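Local coordinates for protein nucleoside-diphosphate sugar epimerase (SulA family) (PDB 3OH8) that probably acts as an NAD(P)-dependent nucleoside-diphosphate sugar epimerase of the SulA family, at residues A[38-43]-A[49-54]; A[58-63]-A[88-93]. All coordinates share one frame; numbering follows the deposited sequence.

Contact 1. Residues A[38-43]-A[49-54]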
loop_
_atom_site.group_PDB
_atom_site.type_symbol
_atom_site.label_atom_id
_atom_site.label_comp_id
_atom_site.label_asym_id
_atom_site.label_seq_id
_atom_site.Cartn_x
_atom_site.Cartn_y
_atom_site.Cartn_z
ATOM N N PRO A 38 2.041 10.727 -8.031
ATOM C CA PRO A 38 2.599 10.549 -9.372
ATOM C C PRO A 38 1.481 10.148 -10.320
ATOM O O PRO A 38 0.755 9.182 -10.054
ATOM C CB PRO A 38 3.589 9.396 -9.187
ATOM C CG PRO A 38 3.041 8.619 -8.008
ATOM C CD PRO A 38 2.460 9.663 -7.101
ATOM N N ILE A 39 1.306 10.907 -11.395
ATOM C CA ILE A 39 0.273 10.565 -12.358
ATOM C C ILE A 39 0.856 9.972 -13.639
ATOM O O ILE A 39 0.134 9.381 -14.436
ATOM C CB ILE A 39 -0.684 11.750 -12.634
ATOM C CG1 ILE A 39 0.090 13.016 -12.996
ATOM C CG2 ILE A 39 -1.548 12.021 -11.408
ATOM C CD1 ILE A 39 -0.810 14.235 -13.171
ATOM N N THR A 40 2.165 10.103 -13.822
ATOM C CA THR A 40 2.828 9.440 -14.937
ATOM C C THR A 40 4.011 8.582 -14.476
ATOM O O THR A 40 4.474 8.694 -13.344
ATOM C CB THR A 40 3.314 10.447 -16.003
ATOM O OG1 THR A 40 4.503 11.098 -15.549
ATOM C CG2 THR A 40 2.257 11.480 -16.287
ATOM N N GLN A 41 4.498 7.737 -15.377
ATOM C CA GLN A 41 5.642 6.871 -15.112
ATOM C C GLN A 41 6.842 7.196 -16.006
ATOM O O GLN A 41 6.817 6.933 -17.212
ATOM C CB GLN A 41 5.237 5.407 -15.319
ATOM C CG GLN A 41 6.355 4.403 -15.068
ATOM C CD GLN A 41 6.694 4.266 -13.597
ATOM O OE1 GLN A 41 7.813 4.558 -13.184
ATOM N NE2 GLN A 41 5.721 3.823 -12.796
ATOM N N ALA A 42 7.894 7.759 -15.416
ATOM C CA ALA A 42 9.141 7.968 -16.143
ATOM C C ALA A 42 9.745 6.626 -16.530
ATOM O O ALA A 42 9.900 5.738 -15.695
ATOM C CB ALA A 42 10.125 8.775 -15.317
ATOM N N GLU A 43 10.077 6.492 -17.807
ATOM C CA GLU A 43 10.541 5.231 -18.374
ATOM C C GLU A 43 11.824 4.712 -17.720
ATOM O O GLU A 43 11.963 3.509 -17.469
ATOM C CB GLU A 43 10.750 5.413 -19.879
ATOM C CG GLU A 43 11.261 4.196 -20.626
ATOM C CD GLU A 43 11.458 4.482 -22.108
ATOM O OE1 GLU A 43 10.514 5.000 -22.749
ATOM O OE2 GLU A 43 12.557 4.190 -22.629
ATOM N N THR A 49 10.852 12.418 -17.480
ATOM C CA THR A 49 10.158 13.175 -16.459
ATOM C C THR A 49 8.983 12.423 -15.843
ATOM O O THR A 49 8.436 11.485 -16.421
ATOM C CB THR A 49 9.740 14.584 -16.969
ATOM O OG1 THR A 49 8.365 14.588 -17.357
ATOM C CG2 THR A 49 10.605 15.012 -18.143
ATOM N N THR A 50 8.637 12.839 -14.636
ATOM C CA THR A 50 7.516 12.285 -13.899
ATOM C C THR A 50 6.616 13.444 -13.499
ATOM O O THR A 50 7.111 14.447 -12.992
ATOM C CB THR A 50 8.000 11.597 -12.620
ATOM O OG1 THR A 50 8.885 10.529 -12.967
ATOM C CG2 THR A 50 6.808 11.054 -11.820
ATOM N N ILE A 51 5.312 13.321 -13.742
ATOM C CA ILE A 51 4.370 14.364 -13.347
ATOM C C ILE A 51 3.660 13.961 -12.062
ATOM O O ILE A 51 3.128 12.850 -11.966
ATOM C CB ILE A 51 3.277 14.613 -14.435
ATOM C CG1 ILE A 51 3.878 14.747 -15.846
ATOM C CG2 ILE A 51 2.424 15.836 -14.078
ATOM C CD1 ILE A 51 4.618 16.035 -16.102
ATOM N N PHE A 52 3.660 14.850 -11.075
ATOM C CA PHE A 52 2.916 14.626 -9.840
ATOM C C PHE A 52 1.719 15.574 -9.760
ATOM O O PHE A 52 1.838 16.752 -10.081
ATOM C CB PHE A 52 3.791 14.906 -8.615
ATOM C CG PHE A 52 4.912 13.928 -8.413
ATOM C CD1 PHE A 52 6.088 14.039 -9.141
ATOM C CD2 PHE A 52 4.799 12.913 -7.479
ATOM C CE1 PHE A 52 7.139 13.151 -8.938
ATOM C CE2 PHE A 52 5.846 12.011 -7.271
ATOM C CZ PHE A 52 7.013 12.133 -8.001
ATOM N N SER A 53 0.581 15.066 -9.301
ATOM C CA SER A 53 -0.554 15.920 -8.981
ATOM C C SER A 53 -0.373 16.493 -7.581
ATOM O O SER A 53 0.130 15.809 -6.686
ATOM C CB SER A 53 -1.855 15.123 -9.040
ATOM O OG SER A 53 -1.839 14.088 -8.072
ATOM N N LEU A 54 -0.776 17.749 -7.407
ATOM C CA LEU A 54 -0.721 18.448 -6.128
ATOM C C LEU A 54 -2.124 18.972 -5.841
ATOM O O LEU A 54 -3.006 18.857 -6.685
ATOM C CB LEU A 54 0.265 19.612 -6.207
ATOM C CG LEU A 54 1.750 19.336 -5.946
ATOM C CD1 LEU A 54 2.612 20.483 -6.459
ATOM C CD2 LEU A 54 1.985 19.110 -4.468
HETATM O O HOH W 1 6.052 11.625 -17.609
HETATM O O HOH W 2 8.431 7.964 -12.905
#
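At the outer edge of the N-terminal antiparallel sheet, the chain leaving the short strand 37-38 runs beside strand 49-53, with Pro38 and Phe52 forming a non-hydrogen-bonded antiparallel pair. Their CA atoms lie 4.1 Å apart. One residue further, Ile39 N donates to Ile51 O over 2.7 Å, a nearly straight bond with an angle of 167° at the hydrogen. Thr40 N reaches the same oxygen weakly, at 3.5 Å. Beyond this point a side chain takes over from the backbone: Ile51 N donates to Thr40 OG1 at 3.0 Å. The chi1 of 77° sets that hydroxyl between its own backbone N and carbonyl carbon, facing strand 49-53, while CG2 touches Ile51 CG1. Thr40 OG1 also meets a water at 2.6 Å, and this water donates to Thr49 O. A second water spans Ala42 N and Thr50 OG1, so beyond Thr40 the segments are joined through water, with no direct backbone bond between them. Ala42 CB meanwhile packs against the Thr50 hydroxyl and the Thr49 carbonyl.

The apolar groups divide between the two sides of the sheet. On one, Ile39 CD1 meets Ile51 CG2 at 3.7 Å, and Ile39 CG2 lies against Ser53 CB; the Ser53 hydroxyl itself is bonded to Asn37 O. On the other, Pro38 CB approaches Phe52 CE2 at 4.0 Å, the two side chains crossing at a slant. Helix 25-29 covers this second side, Val26 touching both rings. Bonding that begins as strand pairing and passes to a threonine hydroxyl and waters is what an irregular edge of an antiparallel sheet looks like where strand pairing gives way to loop, here the edge of what appears to be a helix-grip domain.

Contact 2. Residues A[58-63]-A[88-93]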
loop_
_atom_site.group_PDB
_atom_site.type_symbol
_atom_site.label_atom_id
_atom_site.label_comp_id
_atom_site.label_asym_id
_atom_site.label_seq_id
_atom_site.Cartn_x
_atom_site.Cartn_y
_atom_site.Cartn_z
ATOM N N LEU A 58 -2.930 21.947 -9.202
ATOM C CA LEU A 58 -1.519 22.177 -9.498
ATOM C C LEU A 58 -0.768 20.867 -9.772
ATOM O O LEU A 58 -1.238 19.774 -9.421
ATOM C CB LEU A 58 -0.833 22.943 -8.365
ATOM C CG LEU A 58 -1.243 24.394 -8.101
ATOM C CD1 LEU A 58 -0.429 24.965 -6.948
ATOM C CD2 LEU A 58 -1.061 25.239 -9.347
ATOM N N LYS A 59 0.398 20.990 -10.406
ATOM C CA LYS A 59 1.201 19.828 -10.769
ATOM C C LYS A 59 2.685 20.076 -10.602
ATOM O O LYS A 59 3.177 21.186 -10.808
ATOM C CB LYS A 59 0.888 19.367 -12.192
ATOM C CG LYS A 59 -0.520 18.850 -12.331
ATOM C CD LYS A 59 -0.820 18.333 -13.715
ATOM C CE LYS A 59 -2.321 18.116 -13.875
ATOM N NZ LYS A 59 -2.667 17.357 -15.107
ATOM N N TRP A 60 3.399 19.030 -10.207
ATOM C CA TRP A 60 4.835 19.118 -10.061
ATOM C C TRP A 60 5.492 18.270 -11.144
ATOM O O TRP A 60 5.195 17.078 -11.280
ATOM C CB TRP A 60 5.253 18.646 -8.671
ATOM C CG TRP A 60 6.711 18.798 -8.401
ATOM C CD1 TRP A 60 7.489 19.876 -8.704
ATOM C CD2 TRP A 60 7.572 17.850 -7.758
ATOM N NE1 TRP A 60 8.782 19.657 -8.292
ATOM C CE2 TRP A 60 8.858 18.420 -7.709
ATOM C CE3 TRP A 60 7.382 16.579 -7.221
ATOM C CZ2 TRP A 60 9.945 17.762 -7.143
ATOM C CZ3 TRP A 60 8.465 15.924 -6.659
ATOM C CH2 TRP A 60 9.728 16.518 -6.623
ATOM N N VAL A 61 6.372 18.897 -11.919
ATOM C CA VAL A 61 7.058 18.219 -13.008
ATOM C C VAL A 61 8.468 17.889 -12.542
ATOM O O VAL A 61 9.316 18.766 -12.447
ATOM C CB VAL A 61 7.134 19.100 -14.267
ATOM C CG1 VAL A 61 7.887 18.380 -15.385
ATOM C CG2 VAL A 61 5.730 19.489 -14.722
ATOM N N ALA A 62 8.701 16.622 -12.221
ATOM C CA ALA A 62 10.020 16.188 -11.793
ATOM C C ALA A 62 10.762 15.598 -12.978
ATOM O O ALA A 62 10.148 15.036 -13.880
ATOM C CB ALA A 62 9.907 15.167 -10.673
ATOM N N ARG A 63 12.084 15.722 -12.967
ATOM C CA ARG A 63 12.899 15.296 -14.094
ATOM C C ARG A 63 14.121 14.546 -13.570
ATOM O O ARG A 63 14.736 14.975 -12.604
ATOM C CB ARG A 63 13.342 16.548 -14.858
ATOM C CG ARG A 63 13.592 16.370 -16.348
ATOM C CD ARG A 63 13.886 17.727 -16.992
ATOM N NE ARG A 63 14.851 17.629 -18.084
ATOM C CZ ARG A 63 16.169 17.710 -17.930
ATOM N NH1 ARG A 63 16.696 17.888 -16.722
ATOM N NH2 ARG A 63 16.965 17.611 -18.988
ATOM N N ALA A 88 10.158 23.595 -4.890
ATOM C CA ALA A 88 10.947 24.130 -5.988
ATOM C C ALA A 88 12.421 24.156 -5.642
ATOM O O ALA A 88 12.796 24.120 -4.470
ATOM C CB ALA A 88 10.473 25.520 -6.351
ATOM N N ASN A 89 13.252 24.238 -6.674
ATOM C CA ASN A 89 14.692 24.212 -6.488
ATOM C C ASN A 89 15.082 22.932 -5.750
ATOM O O ASN A 89 15.959 22.922 -4.886
ATOM C CB ASN A 89 15.146 25.450 -5.720
ATOM C CG ASN A 89 16.506 25.948 -6.173
ATOM O OD1 ASN A 89 16.609 26.751 -7.102
ATOM N ND2 ASN A 89 17.558 25.472 -5.520
ATOM N N TRP A 90 14.405 21.853 -6.114
ATOM C CA TRP A 90 14.538 20.571 -5.442
ATOM C C TRP A 90 15.531 19.694 -6.196
ATOM O O TRP A 90 15.422 19.514 -7.408
ATOM C CB TRP A 90 13.155 19.908 -5.378
ATOM C CG TRP A 90 13.116 18.505 -4.832
ATOM C CD1 TRP A 90 13.288 17.344 -5.537
ATOM C CD2 TRP A 90 12.861 18.116 -3.479
ATOM N NE1 TRP A 90 13.158 16.259 -4.702
ATOM C CE2 TRP A 90 12.898 16.706 -3.434
ATOM C CE3 TRP A 90 12.605 18.822 -2.300
ATOM C CZ2 TRP A 90 12.686 15.991 -2.258
ATOM C CZ3 TRP A 90 12.403 18.112 -1.133
ATOM C CH2 TRP A 90 12.442 16.709 -1.120
ATOM N N ARG A 91 16.511 19.150 -5.482
ATOM C CA ARG A 91 17.455 18.229 -6.108
ATOM C C ARG A 91 17.713 17.030 -5.191
ATOM O O ARG A 91 18.283 17.176 -4.114
ATOM C CB ARG A 91 18.758 18.958 -6.449
ATOM C CG ARG A 91 19.565 18.319 -7.563
ATOM C CD ARG A 91 20.599 19.303 -8.139
ATOM N NE ARG A 91 21.364 18.710 -9.231
ATOM C CZ ARG A 91 22.488 18.023 -9.059
ATOM N NH1 ARG A 91 22.982 17.852 -7.836
ATOM N NH2 ARG A 91 23.119 17.507 -10.107
ATOM N N HIS A 92 17.300 15.845 -5.634
ATOM C CA HIS A 92 17.320 14.658 -4.788
ATOM C C HIS A 92 18.255 13.616 -5.394
ATOM O O HIS A 92 17.951 13.023 -6.428
ATOM C CB HIS A 92 15.887 14.107 -4.662
ATOM C CG HIS A 92 15.757 12.935 -3.728
ATOM N ND1 HIS A 92 16.837 12.271 -3.205
ATOM C CD2 HIS A 92 14.648 12.323 -3.237
ATOM C CE1 HIS A 92 16.407 11.282 -2.427
ATOM N NE2 HIS A 92 15.093 11.297 -2.428
ATOM N N VAL A 93 19.406 13.409 -4.760
ATOM C CA VAL A 93 20.339 12.388 -5.210
ATOM C C VAL A 93 20.104 11.078 -4.438
ATOM O O VAL A 93 20.046 11.077 -3.206
ATOM C CB VAL A 93 21.812 12.829 -5.016
ATOM C CG1 VAL A 93 22.758 11.716 -5.456
ATOM C CG2 VAL A 93 22.097 14.119 -5.789
#
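Trp60 presents the edge of its indole to one face of the Trp90 indole, giving a T-shaped aromatic pair. The planes stand at 88°, and the centroid of the six-membered ring of Trp60 lies 5.2 Å from that of the five-membered ring of Trp90. Two neighbouring carbons of the Trp60 rim do the touching. CZ2 comes to 3.7 Å from Trp90 CD1, and CH2 lies 3.9 Å from Trp90 NE1. Trp90 CG, at 4.0 Å from Trp60 CZ2, completes the area of the pyrrole ring that is met. The C-H bonds along this rim therefore point at the pi surface of the smaller ring, an orientation expected to be electrostatically favourable. One face of the Trp60 indole carries Ala62 CB, 4.2 Å above its plane and offset toward the rim, so the residue two places on in the same strand covers part of that face.

The two segments are not sheet neighbours, for strand 74-78 runs between strands 59-64 and 91-99. Even the closest CA atoms, those of Trp60 and Ala88, are 8.9 Å apart, and the indoles alone bridge the gap. Both side chains extend from the backbone with CG anti to the backbone N, chi1 being -176° in Trp60 and 174° in Trp90; this carries each ring outward until rim meets face. Strand order and the long helix 119-139 that follows the sheet are consistent with a helix-grip fold, and His92, two residues beyond Trp90, meets Phe122 of that helix. Both indoles are buried. Cys79 and Leu87 touch Trp60, whereas Val109 of strand 102-110 packs on Trp90.

From the N terminus the chain passes strand 3-9 and two helices before reaching contact 1, which closes a short loop between residues 38-43 and 49-54 at one edge of the sheet. It then turns into strand 59-64, where contact 2 opens; its loop, containing strand 74-78, closes at residues 88-93. The two contacts therefore follow in series, neither nested nor crossed. They join through adjacent strands: Phe52 N to Trp60 O and Thr50 N to Ala62 O are probable backbone hydrogen bonds, and the Phe52 and Trp60 rings meet. Together they connect the outermost strand 37-38 with strand 91-99 in the sheet's other half.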